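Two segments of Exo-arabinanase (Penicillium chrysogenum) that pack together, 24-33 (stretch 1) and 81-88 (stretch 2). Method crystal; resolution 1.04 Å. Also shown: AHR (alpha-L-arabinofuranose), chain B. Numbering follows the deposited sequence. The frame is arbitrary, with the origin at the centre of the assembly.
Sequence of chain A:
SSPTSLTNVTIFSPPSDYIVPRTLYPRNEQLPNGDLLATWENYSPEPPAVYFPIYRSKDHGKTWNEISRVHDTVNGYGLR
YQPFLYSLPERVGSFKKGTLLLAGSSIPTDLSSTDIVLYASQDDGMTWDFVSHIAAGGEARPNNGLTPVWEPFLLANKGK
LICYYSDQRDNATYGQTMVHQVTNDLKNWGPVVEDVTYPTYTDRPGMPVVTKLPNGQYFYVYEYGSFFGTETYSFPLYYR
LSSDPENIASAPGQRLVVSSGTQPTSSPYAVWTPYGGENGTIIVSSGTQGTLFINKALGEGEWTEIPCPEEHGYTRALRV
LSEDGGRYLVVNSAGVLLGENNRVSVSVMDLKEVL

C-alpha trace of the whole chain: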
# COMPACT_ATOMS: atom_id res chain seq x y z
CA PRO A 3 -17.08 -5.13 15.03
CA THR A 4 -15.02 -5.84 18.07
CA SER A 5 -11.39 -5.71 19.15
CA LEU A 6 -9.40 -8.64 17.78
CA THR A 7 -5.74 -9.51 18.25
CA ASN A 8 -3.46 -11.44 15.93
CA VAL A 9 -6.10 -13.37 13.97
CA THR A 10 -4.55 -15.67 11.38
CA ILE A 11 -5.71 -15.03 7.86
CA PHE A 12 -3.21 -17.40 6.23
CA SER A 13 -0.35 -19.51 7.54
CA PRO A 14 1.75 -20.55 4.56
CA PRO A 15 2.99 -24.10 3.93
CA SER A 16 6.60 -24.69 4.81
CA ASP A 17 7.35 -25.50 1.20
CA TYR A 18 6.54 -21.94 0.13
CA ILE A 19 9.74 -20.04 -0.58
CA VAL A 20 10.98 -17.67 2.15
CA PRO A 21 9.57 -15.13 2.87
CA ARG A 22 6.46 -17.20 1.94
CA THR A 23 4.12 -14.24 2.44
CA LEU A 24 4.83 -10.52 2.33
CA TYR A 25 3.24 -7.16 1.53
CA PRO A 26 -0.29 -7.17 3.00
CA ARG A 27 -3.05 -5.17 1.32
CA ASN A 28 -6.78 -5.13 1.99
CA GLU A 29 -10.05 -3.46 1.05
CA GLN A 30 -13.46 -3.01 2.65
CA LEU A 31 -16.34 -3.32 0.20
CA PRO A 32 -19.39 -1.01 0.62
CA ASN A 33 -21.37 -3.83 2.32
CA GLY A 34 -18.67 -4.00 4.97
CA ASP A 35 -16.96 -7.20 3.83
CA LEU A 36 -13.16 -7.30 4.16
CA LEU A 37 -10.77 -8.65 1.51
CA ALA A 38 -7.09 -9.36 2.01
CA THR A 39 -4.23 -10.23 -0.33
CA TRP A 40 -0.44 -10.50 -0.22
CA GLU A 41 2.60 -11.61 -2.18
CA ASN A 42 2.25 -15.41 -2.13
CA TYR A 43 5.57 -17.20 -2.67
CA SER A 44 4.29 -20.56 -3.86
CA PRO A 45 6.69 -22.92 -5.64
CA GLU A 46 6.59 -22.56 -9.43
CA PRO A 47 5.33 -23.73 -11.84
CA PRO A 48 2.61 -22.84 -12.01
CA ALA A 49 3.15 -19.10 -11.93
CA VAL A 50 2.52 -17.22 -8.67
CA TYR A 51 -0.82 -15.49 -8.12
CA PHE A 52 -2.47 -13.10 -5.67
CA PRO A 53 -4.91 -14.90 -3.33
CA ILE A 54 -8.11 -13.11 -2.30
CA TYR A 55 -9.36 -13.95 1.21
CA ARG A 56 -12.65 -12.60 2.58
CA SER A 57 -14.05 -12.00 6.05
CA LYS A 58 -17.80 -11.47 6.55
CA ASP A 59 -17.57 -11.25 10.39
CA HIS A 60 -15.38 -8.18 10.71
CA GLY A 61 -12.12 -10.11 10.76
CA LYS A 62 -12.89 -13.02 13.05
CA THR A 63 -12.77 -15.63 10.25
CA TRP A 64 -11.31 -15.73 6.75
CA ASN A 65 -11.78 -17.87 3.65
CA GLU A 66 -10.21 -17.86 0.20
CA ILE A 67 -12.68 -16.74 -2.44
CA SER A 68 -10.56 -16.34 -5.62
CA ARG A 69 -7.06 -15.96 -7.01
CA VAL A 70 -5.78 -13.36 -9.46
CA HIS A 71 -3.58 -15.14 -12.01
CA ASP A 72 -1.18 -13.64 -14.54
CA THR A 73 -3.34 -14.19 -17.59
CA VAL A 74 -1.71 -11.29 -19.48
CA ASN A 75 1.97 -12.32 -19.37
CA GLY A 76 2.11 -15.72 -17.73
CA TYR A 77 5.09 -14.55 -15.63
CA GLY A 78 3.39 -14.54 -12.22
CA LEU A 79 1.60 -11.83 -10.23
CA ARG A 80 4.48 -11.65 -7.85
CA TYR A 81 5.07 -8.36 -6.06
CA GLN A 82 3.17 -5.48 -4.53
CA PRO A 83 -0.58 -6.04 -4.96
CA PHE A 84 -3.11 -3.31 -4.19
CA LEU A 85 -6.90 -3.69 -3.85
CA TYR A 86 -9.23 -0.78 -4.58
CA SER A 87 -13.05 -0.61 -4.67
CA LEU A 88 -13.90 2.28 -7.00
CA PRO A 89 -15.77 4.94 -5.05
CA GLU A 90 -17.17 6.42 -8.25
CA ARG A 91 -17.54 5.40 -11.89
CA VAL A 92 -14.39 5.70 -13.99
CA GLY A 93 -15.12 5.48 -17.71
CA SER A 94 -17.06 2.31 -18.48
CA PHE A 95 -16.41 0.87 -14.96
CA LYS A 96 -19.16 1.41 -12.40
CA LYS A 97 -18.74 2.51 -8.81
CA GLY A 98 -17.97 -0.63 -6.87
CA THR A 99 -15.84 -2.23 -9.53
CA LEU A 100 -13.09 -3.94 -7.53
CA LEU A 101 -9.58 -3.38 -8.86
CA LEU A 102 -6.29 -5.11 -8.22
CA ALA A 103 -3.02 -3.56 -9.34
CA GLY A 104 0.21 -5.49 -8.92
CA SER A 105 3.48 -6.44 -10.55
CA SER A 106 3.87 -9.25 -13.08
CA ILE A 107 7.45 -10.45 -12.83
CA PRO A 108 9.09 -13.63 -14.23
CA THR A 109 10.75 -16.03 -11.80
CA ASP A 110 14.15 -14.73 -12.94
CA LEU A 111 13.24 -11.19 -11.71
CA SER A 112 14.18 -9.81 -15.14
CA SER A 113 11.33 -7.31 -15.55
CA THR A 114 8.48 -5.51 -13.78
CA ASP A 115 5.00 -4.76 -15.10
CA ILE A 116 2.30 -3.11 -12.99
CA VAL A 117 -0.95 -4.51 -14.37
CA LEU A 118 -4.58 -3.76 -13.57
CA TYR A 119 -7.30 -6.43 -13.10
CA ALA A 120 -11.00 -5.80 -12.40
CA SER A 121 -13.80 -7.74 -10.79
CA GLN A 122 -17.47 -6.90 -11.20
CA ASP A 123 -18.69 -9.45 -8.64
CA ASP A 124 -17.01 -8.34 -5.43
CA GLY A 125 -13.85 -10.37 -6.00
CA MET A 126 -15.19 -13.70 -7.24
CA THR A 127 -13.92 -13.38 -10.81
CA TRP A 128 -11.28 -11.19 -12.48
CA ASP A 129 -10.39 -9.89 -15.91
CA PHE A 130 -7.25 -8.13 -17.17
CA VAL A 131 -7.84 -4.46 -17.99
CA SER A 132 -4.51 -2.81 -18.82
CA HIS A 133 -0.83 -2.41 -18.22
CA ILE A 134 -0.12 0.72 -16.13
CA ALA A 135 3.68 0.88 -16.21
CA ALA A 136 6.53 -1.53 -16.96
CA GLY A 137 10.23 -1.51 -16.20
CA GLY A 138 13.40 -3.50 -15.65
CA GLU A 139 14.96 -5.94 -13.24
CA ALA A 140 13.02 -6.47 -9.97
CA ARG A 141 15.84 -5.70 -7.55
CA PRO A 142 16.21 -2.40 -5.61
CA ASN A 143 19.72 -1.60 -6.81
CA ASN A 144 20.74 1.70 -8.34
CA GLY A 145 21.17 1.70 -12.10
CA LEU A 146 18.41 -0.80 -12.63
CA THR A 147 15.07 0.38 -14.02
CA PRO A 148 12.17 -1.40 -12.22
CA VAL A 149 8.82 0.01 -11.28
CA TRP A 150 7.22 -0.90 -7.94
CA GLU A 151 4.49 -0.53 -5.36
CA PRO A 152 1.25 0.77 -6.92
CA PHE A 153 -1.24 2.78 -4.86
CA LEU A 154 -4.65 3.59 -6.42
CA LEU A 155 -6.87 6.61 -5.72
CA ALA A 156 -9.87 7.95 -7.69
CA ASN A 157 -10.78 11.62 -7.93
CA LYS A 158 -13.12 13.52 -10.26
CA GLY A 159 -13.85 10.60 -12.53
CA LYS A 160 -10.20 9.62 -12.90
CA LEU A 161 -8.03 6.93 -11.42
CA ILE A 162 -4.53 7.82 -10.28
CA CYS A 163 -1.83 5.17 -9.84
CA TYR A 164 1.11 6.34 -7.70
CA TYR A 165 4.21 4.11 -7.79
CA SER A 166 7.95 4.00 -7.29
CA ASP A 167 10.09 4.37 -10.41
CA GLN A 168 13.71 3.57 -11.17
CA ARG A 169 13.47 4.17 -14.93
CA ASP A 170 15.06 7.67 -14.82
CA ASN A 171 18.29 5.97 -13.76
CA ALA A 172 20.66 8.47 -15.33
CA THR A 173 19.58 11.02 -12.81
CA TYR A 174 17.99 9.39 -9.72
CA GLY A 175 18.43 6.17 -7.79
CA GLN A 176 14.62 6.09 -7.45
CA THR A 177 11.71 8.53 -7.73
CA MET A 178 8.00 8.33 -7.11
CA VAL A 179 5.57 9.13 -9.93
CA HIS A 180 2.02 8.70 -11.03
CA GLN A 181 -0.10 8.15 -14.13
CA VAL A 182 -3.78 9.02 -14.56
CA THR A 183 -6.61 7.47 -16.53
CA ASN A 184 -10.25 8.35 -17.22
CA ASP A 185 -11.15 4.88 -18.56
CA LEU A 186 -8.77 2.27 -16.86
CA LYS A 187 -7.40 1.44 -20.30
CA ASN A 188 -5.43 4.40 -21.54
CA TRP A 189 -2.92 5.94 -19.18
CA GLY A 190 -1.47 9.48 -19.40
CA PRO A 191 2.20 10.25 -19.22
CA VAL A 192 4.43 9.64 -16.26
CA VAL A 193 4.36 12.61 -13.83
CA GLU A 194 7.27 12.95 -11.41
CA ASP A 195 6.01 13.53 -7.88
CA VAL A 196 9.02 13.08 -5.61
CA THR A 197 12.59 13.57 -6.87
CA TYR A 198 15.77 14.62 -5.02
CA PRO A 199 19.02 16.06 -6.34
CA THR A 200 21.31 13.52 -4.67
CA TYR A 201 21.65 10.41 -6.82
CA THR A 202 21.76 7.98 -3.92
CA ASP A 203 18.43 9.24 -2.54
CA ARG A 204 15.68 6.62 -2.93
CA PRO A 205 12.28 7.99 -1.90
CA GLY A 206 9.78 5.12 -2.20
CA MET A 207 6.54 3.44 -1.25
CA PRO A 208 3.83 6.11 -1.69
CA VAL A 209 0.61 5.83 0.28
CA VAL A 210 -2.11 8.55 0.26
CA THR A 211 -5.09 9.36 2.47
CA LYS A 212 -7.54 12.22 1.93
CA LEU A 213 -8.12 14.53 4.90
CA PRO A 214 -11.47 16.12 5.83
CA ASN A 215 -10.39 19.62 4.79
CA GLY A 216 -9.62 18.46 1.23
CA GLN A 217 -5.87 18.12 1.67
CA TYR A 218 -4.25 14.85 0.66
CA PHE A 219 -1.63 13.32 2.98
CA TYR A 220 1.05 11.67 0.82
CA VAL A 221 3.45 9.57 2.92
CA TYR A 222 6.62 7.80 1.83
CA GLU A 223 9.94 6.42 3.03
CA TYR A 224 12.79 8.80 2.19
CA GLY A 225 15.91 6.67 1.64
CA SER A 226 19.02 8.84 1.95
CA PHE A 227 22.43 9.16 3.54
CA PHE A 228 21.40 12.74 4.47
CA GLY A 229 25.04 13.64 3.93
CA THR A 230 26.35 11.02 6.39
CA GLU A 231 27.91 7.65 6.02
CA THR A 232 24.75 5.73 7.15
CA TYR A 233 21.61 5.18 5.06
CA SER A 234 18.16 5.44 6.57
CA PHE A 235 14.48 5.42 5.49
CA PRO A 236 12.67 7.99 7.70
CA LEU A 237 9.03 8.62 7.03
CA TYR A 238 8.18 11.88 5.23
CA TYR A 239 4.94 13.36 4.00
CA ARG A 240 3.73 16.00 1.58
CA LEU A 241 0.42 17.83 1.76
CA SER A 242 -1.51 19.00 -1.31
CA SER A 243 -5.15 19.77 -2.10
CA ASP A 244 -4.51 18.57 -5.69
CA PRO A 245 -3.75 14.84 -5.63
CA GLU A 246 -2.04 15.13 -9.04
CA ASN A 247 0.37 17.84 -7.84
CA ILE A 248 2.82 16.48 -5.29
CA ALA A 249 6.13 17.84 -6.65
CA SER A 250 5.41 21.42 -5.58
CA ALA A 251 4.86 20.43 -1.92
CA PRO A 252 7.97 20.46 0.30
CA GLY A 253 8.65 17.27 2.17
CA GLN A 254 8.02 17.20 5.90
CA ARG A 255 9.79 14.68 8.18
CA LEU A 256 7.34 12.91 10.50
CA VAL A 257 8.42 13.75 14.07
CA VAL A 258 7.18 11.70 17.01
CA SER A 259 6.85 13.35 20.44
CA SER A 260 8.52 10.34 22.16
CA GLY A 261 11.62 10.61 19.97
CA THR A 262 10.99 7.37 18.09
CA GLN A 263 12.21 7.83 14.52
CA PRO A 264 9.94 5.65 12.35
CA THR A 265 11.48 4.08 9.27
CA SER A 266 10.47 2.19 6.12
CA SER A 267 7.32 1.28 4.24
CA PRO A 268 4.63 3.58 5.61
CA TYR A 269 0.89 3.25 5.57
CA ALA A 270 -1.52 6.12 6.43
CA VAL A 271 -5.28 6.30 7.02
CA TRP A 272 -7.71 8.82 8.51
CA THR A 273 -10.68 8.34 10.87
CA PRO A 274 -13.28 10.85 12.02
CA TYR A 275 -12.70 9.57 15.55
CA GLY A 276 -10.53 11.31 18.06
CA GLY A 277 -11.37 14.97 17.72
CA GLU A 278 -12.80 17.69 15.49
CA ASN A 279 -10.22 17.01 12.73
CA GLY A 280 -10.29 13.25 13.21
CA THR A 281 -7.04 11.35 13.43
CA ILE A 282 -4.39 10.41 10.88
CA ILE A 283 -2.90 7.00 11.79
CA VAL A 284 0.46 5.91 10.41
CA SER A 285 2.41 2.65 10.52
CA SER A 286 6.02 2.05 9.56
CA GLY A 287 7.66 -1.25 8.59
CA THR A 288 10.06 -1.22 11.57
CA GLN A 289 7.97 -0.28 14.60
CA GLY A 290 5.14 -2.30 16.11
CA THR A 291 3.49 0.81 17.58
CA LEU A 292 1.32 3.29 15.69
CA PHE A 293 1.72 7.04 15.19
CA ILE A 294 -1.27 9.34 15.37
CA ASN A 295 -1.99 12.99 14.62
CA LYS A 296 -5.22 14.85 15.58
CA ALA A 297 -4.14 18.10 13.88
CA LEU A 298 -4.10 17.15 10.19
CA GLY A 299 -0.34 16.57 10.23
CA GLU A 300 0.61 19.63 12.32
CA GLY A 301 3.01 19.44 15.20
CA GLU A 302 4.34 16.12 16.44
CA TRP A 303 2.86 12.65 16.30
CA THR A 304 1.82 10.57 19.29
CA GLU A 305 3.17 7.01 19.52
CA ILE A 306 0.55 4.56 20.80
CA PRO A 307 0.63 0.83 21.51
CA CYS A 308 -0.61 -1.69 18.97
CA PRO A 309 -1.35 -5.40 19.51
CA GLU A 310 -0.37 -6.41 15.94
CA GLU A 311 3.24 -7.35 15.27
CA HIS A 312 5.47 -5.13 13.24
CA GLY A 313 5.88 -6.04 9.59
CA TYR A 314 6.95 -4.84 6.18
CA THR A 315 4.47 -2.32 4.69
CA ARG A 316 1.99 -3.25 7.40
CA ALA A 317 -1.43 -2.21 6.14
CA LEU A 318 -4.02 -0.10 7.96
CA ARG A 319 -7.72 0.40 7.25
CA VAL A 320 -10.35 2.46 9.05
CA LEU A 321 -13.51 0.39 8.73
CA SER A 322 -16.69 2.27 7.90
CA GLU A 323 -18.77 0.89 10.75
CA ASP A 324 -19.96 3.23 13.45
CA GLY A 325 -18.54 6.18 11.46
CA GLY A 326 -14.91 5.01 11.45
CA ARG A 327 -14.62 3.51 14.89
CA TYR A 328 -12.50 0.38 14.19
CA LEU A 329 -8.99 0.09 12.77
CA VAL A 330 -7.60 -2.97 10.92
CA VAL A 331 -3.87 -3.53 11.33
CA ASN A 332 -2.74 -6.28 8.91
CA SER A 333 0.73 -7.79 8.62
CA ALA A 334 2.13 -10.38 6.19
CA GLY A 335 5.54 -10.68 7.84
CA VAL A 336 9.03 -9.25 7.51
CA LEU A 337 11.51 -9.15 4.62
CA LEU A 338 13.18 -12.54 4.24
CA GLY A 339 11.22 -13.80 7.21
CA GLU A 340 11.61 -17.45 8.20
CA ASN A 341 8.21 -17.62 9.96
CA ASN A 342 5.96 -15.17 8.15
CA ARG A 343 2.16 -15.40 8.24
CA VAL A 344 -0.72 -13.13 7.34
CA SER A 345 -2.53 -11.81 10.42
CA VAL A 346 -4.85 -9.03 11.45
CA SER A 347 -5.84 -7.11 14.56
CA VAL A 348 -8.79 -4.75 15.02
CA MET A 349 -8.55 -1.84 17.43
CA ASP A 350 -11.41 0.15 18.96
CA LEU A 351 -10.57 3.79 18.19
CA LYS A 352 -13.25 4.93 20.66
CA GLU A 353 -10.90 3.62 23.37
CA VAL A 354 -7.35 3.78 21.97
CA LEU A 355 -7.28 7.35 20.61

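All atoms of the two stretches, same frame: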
# COMPACT_ATOMS: atom_id res chain seq x y z
N LEU A 24 4.31 -11.86 2.13
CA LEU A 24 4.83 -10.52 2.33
C LEU A 24 3.85 -9.51 1.76
O LEU A 24 3.08 -9.88 0.86
CB LEU A 24 6.18 -10.33 1.57
CG LEU A 24 7.08 -9.20 2.10
CD1 LEU A 24 7.73 -9.57 3.42
CD2 LEU A 24 8.16 -8.87 1.05
N TYR A 25 3.87 -8.27 2.21
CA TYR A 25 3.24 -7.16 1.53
C TYR A 25 1.71 -7.25 1.62
O TYR A 25 1.01 -7.52 0.64
CB TYR A 25 3.72 -7.04 0.08
CG TYR A 25 3.61 -5.64 -0.50
CD1 TYR A 25 4.77 -4.87 -0.67
CD2 TYR A 25 2.38 -5.07 -0.85
CE1 TYR A 25 4.71 -3.57 -1.19
CE2 TYR A 25 2.33 -3.77 -1.38
CZ TYR A 25 3.47 -3.05 -1.53
OH TYR A 25 3.46 -1.77 -2.08
N PRO A 26 1.16 -7.05 2.82
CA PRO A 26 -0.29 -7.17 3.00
C PRO A 26 -1.00 -6.01 2.39
O PRO A 26 -0.59 -4.85 2.58
CB PRO A 26 -0.45 -7.12 4.52
CG PRO A 26 0.68 -6.22 4.96
CD PRO A 26 1.84 -6.60 4.06
N ARG A 27 -2.12 -6.24 1.73
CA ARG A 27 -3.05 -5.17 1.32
C ARG A 27 -4.46 -5.70 1.56
O ARG A 27 -4.73 -6.89 1.54
CB ARG A 27 -2.82 -4.71 -0.12
CG ARG A 27 -1.50 -3.95 -0.30
CD ARG A 27 -1.57 -2.59 0.34
NE ARG A 27 -0.39 -1.75 0.12
CZ ARG A 27 0.65 -1.67 0.97
NH1 ARG A 27 0.73 -2.40 2.06
NH2 ARG A 27 1.62 -0.80 0.68
N ASN A 28 -5.41 -4.76 1.71
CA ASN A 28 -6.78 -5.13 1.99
C ASN A 28 -7.72 -4.07 1.42
O ASN A 28 -7.31 -2.98 0.99
CB ASN A 28 -6.96 -5.39 3.49
CG ASN A 28 -6.55 -4.20 4.27
OD1 ASN A 28 -7.06 -3.09 4.14
ND2 ASN A 28 -5.60 -4.29 5.14
N GLU A 29 -8.99 -4.40 1.43
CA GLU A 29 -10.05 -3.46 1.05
C GLU A 29 -11.29 -3.80 1.85
O GLU A 29 -11.50 -4.95 2.22
CB GLU A 29 -10.33 -3.49 -0.46
CG GLU A 29 -11.36 -2.54 -1.03
CD GLU A 29 -11.04 -1.09 -0.75
OE1 GLU A 29 -10.77 -0.22 -1.64
OE2 GLU A 29 -11.19 -0.75 0.44
N GLN A 30 -12.13 -2.81 2.10
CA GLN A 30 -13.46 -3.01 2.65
C GLN A 30 -14.45 -2.62 1.55
O GLN A 30 -14.41 -1.52 1.02
CB GLN A 30 -13.71 -2.19 3.92
CG GLN A 30 -15.08 -2.50 4.46
CD GLN A 30 -15.39 -1.79 5.75
OE1 GLN A 30 -15.07 -0.61 5.96
NE2 GLN A 30 -16.03 -2.51 6.68
N LEU A 31 -15.32 -3.55 1.21
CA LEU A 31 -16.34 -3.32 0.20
C LEU A 31 -17.48 -2.51 0.82
O LEU A 31 -17.62 -2.45 2.06
CB LEU A 31 -16.84 -4.64 -0.34
CG LEU A 31 -15.78 -5.56 -0.91
CD1 LEU A 31 -16.49 -6.71 -1.62
CD2 LEU A 31 -14.83 -4.85 -1.86
N PRO A 32 -18.30 -1.85 0.03
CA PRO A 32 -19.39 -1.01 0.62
C PRO A 32 -20.31 -1.76 1.58
O PRO A 32 -20.73 -1.11 2.57
CB PRO A 32 -20.15 -0.52 -0.63
CG PRO A 32 -19.00 -0.35 -1.62
CD PRO A 32 -18.16 -1.60 -1.41
N ASN A 33 -20.52 -3.08 1.39
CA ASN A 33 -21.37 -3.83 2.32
C ASN A 33 -20.69 -4.16 3.62
O ASN A 33 -21.33 -4.74 4.51
CB ASN A 33 -21.89 -5.11 1.68
CG ASN A 33 -20.89 -6.19 1.50
OD1 ASN A 33 -19.69 -5.98 1.73
ND2 ASN A 33 -21.37 -7.39 1.16
N TYR A 81 4.74 -9.39 -7.03
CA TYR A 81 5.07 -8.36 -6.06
C TYR A 81 3.95 -7.28 -5.98
O TYR A 81 3.35 -6.91 -6.99
CB TYR A 81 6.34 -7.63 -6.37
CG TYR A 81 7.65 -8.34 -6.11
CD1 TYR A 81 7.74 -9.56 -5.42
CD2 TYR A 81 8.85 -7.76 -6.56
CE1 TYR A 81 8.98 -10.18 -5.20
CE2 TYR A 81 10.06 -8.35 -6.35
CZ TYR A 81 10.12 -9.58 -5.67
OH TYR A 81 11.34 -10.20 -5.42
N GLN A 82 3.76 -6.79 -4.77
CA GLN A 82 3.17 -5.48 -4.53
C GLN A 82 1.74 -5.32 -5.07
O GLN A 82 1.42 -4.42 -5.81
CB GLN A 82 4.09 -4.39 -5.10
CG GLN A 82 5.45 -4.42 -4.41
CD GLN A 82 6.66 -4.24 -5.30
OE1 GLN A 82 6.56 -3.66 -6.41
NE2 GLN A 82 7.80 -4.69 -4.83
N PRO A 83 0.83 -6.21 -4.60
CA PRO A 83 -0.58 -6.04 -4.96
C PRO A 83 -1.14 -4.80 -4.31
O PRO A 83 -0.59 -4.20 -3.37
CB PRO A 83 -1.23 -7.30 -4.36
CG PRO A 83 -0.38 -7.60 -3.15
CD PRO A 83 1.03 -7.27 -3.62
N PHE A 84 -2.32 -4.41 -4.77
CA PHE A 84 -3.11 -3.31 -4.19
C PHE A 84 -4.54 -3.51 -4.59
O PHE A 84 -4.85 -3.58 -5.79
CB PHE A 84 -2.62 -1.91 -4.66
CG PHE A 84 -3.26 -0.83 -3.85
CD1 PHE A 84 -2.78 -0.54 -2.61
CD2 PHE A 84 -4.39 -0.16 -4.27
CE1 PHE A 84 -3.36 0.37 -1.77
CE2 PHE A 84 -4.99 0.77 -3.45
CZ PHE A 84 -4.49 1.05 -2.21
N LEU A 85 -5.47 -3.59 -3.63
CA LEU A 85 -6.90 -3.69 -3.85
C LEU A 85 -7.57 -2.34 -3.75
O LEU A 85 -7.25 -1.56 -2.84
CB LEU A 85 -7.54 -4.65 -2.86
CG LEU A 85 -7.25 -6.12 -3.10
CD1 LEU A 85 -7.62 -6.91 -1.84
CD2 LEU A 85 -8.06 -6.63 -4.29
N TYR A 86 -8.54 -2.07 -4.65
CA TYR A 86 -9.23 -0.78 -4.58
C TYR A 86 -10.66 -0.90 -5.13
O TYR A 86 -10.85 -1.21 -6.31
CB TYR A 86 -8.50 0.27 -5.41
CG TYR A 86 -9.00 1.67 -5.22
CD1 TYR A 86 -9.12 2.24 -3.95
CD2 TYR A 86 -9.37 2.46 -6.30
CE1 TYR A 86 -9.58 3.52 -3.77
CE2 TYR A 86 -9.82 3.78 -6.13
CZ TYR A 86 -9.91 4.29 -4.88
OH TYR A 86 -10.35 5.61 -4.74
N SER A 87 -11.63 -0.67 -4.28
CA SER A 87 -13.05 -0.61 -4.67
C SER A 87 -13.32 0.79 -5.18
O SER A 87 -13.17 1.77 -4.44
CB SER A 87 -13.93 -0.97 -3.48
OG SER A 87 -15.29 -0.90 -3.81
N LEU A 88 -13.68 0.95 -6.47
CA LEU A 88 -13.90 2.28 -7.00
C LEU A 88 -15.01 2.98 -6.24
O LEU A 88 -16.12 2.48 -6.17
CB LEU A 88 -14.33 2.24 -8.49
CG LEU A 88 -13.22 1.96 -9.51
CD1 LEU A 88 -13.83 2.07 -10.88
CD2 LEU A 88 -12.08 2.97 -9.37
O5 AHR B . 7.75 -6.29 -2.39
C5 AHR B . 8.84 -7.24 -2.56
C4 AHR B . 10.14 -6.54 -2.26
O4 AHR B . 10.34 -5.50 -3.28
C3 AHR B . 11.34 -7.45 -2.49
O3 AHR B . 11.64 -8.25 -1.33
C2 AHR B . 12.46 -6.39 -2.69
O2 AHR B . 13.57 -6.90 -3.47
C1 AHR B . 11.74 -5.27 -3.45
O HOH W 1 1.52 -1.93 -3.93
O HOH W 2 -5.26 -2.39 -0.93
O HOH W 3 -8.13 0.50 -1.12

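The strands 24-30 and 82-87 run side by side in nearly the same direction, their axes 7° apart and 5.9 Å apart at closest approach. The CA atoms of Arg27 and Phe84 lie 5.8 Å apart, as do those of Glu29 and Leu85. No backbone-to-backbone hydrogen bond joins the strands; side chains and water fill the space between them. Together the two stretches bury 533 Å², and Glu29, Tyr25 and Arg27, alternate residues whose CA-to-CB bonds all point toward the second strand, account for much of it.

Glu29 makes the one direct hydrogen bond of the contact. Its chain leaves the backbone with chi1 t and turns at chi2 p, bringing OE1 2.8 Å from Ser87 N; the N-H...O angle of 173° is almost straight. A carboxylate suits this place because it can accept at both oxygens: OE2 takes a hydrogen bond from Gln30 N at 2.8 Å, within its own strand. The aliphatic part of the side chain is used as well, with Glu29 CB resting 3.9 Å from Leu85 CB. Ser87 OG lies 3.8 Å from Pro32 CD, in the loop that follows the first strand.

Tyr25 offers a flat aromatic surface to Gln82 and Pro83. Gln82 CA lies 3.7 Å from the centroid of the Tyr25 ring and 12° off its normal, a CH-pi contact in which a polarised C-H meets the electron-rich face. The ring also packs against proline, Tyr25 CD2 lying 3.8 Å from Pro83 CD. Its hydroxyl extends the contact through water 1, which is 2.7 Å from Tyr25 OH and 3.1 Å from Pro83 O, to which it can donate. The amide of Gln82 reaches the sugar: Gln82 NE2 donates to O5 of the arabinofuranose at 2.9 Å, a fitting contact in an exo-arabinanase, while its OE1 is bonded elsewhere in the structure.

Arg27 shows how a long charged residue can be buried. Arg27 CD and Arg27 NE each lie 3.8 Å from Phe84 CD1, which sits at the edge of the guanidinium; Arg27 CG comes 3.2 Å from Pro83 O. Arg27 NH1 also donates to Pro26 O at 2.8 Å, and further hydrogen bonds are made elsewhere in the structure.

Water completes the join between the backbones. Water 2 lies 2.9 Å from both Asn28 O and Leu85 O and can donate to either, two carbonyl oxygens that, as acceptors, could not bond to each other directly.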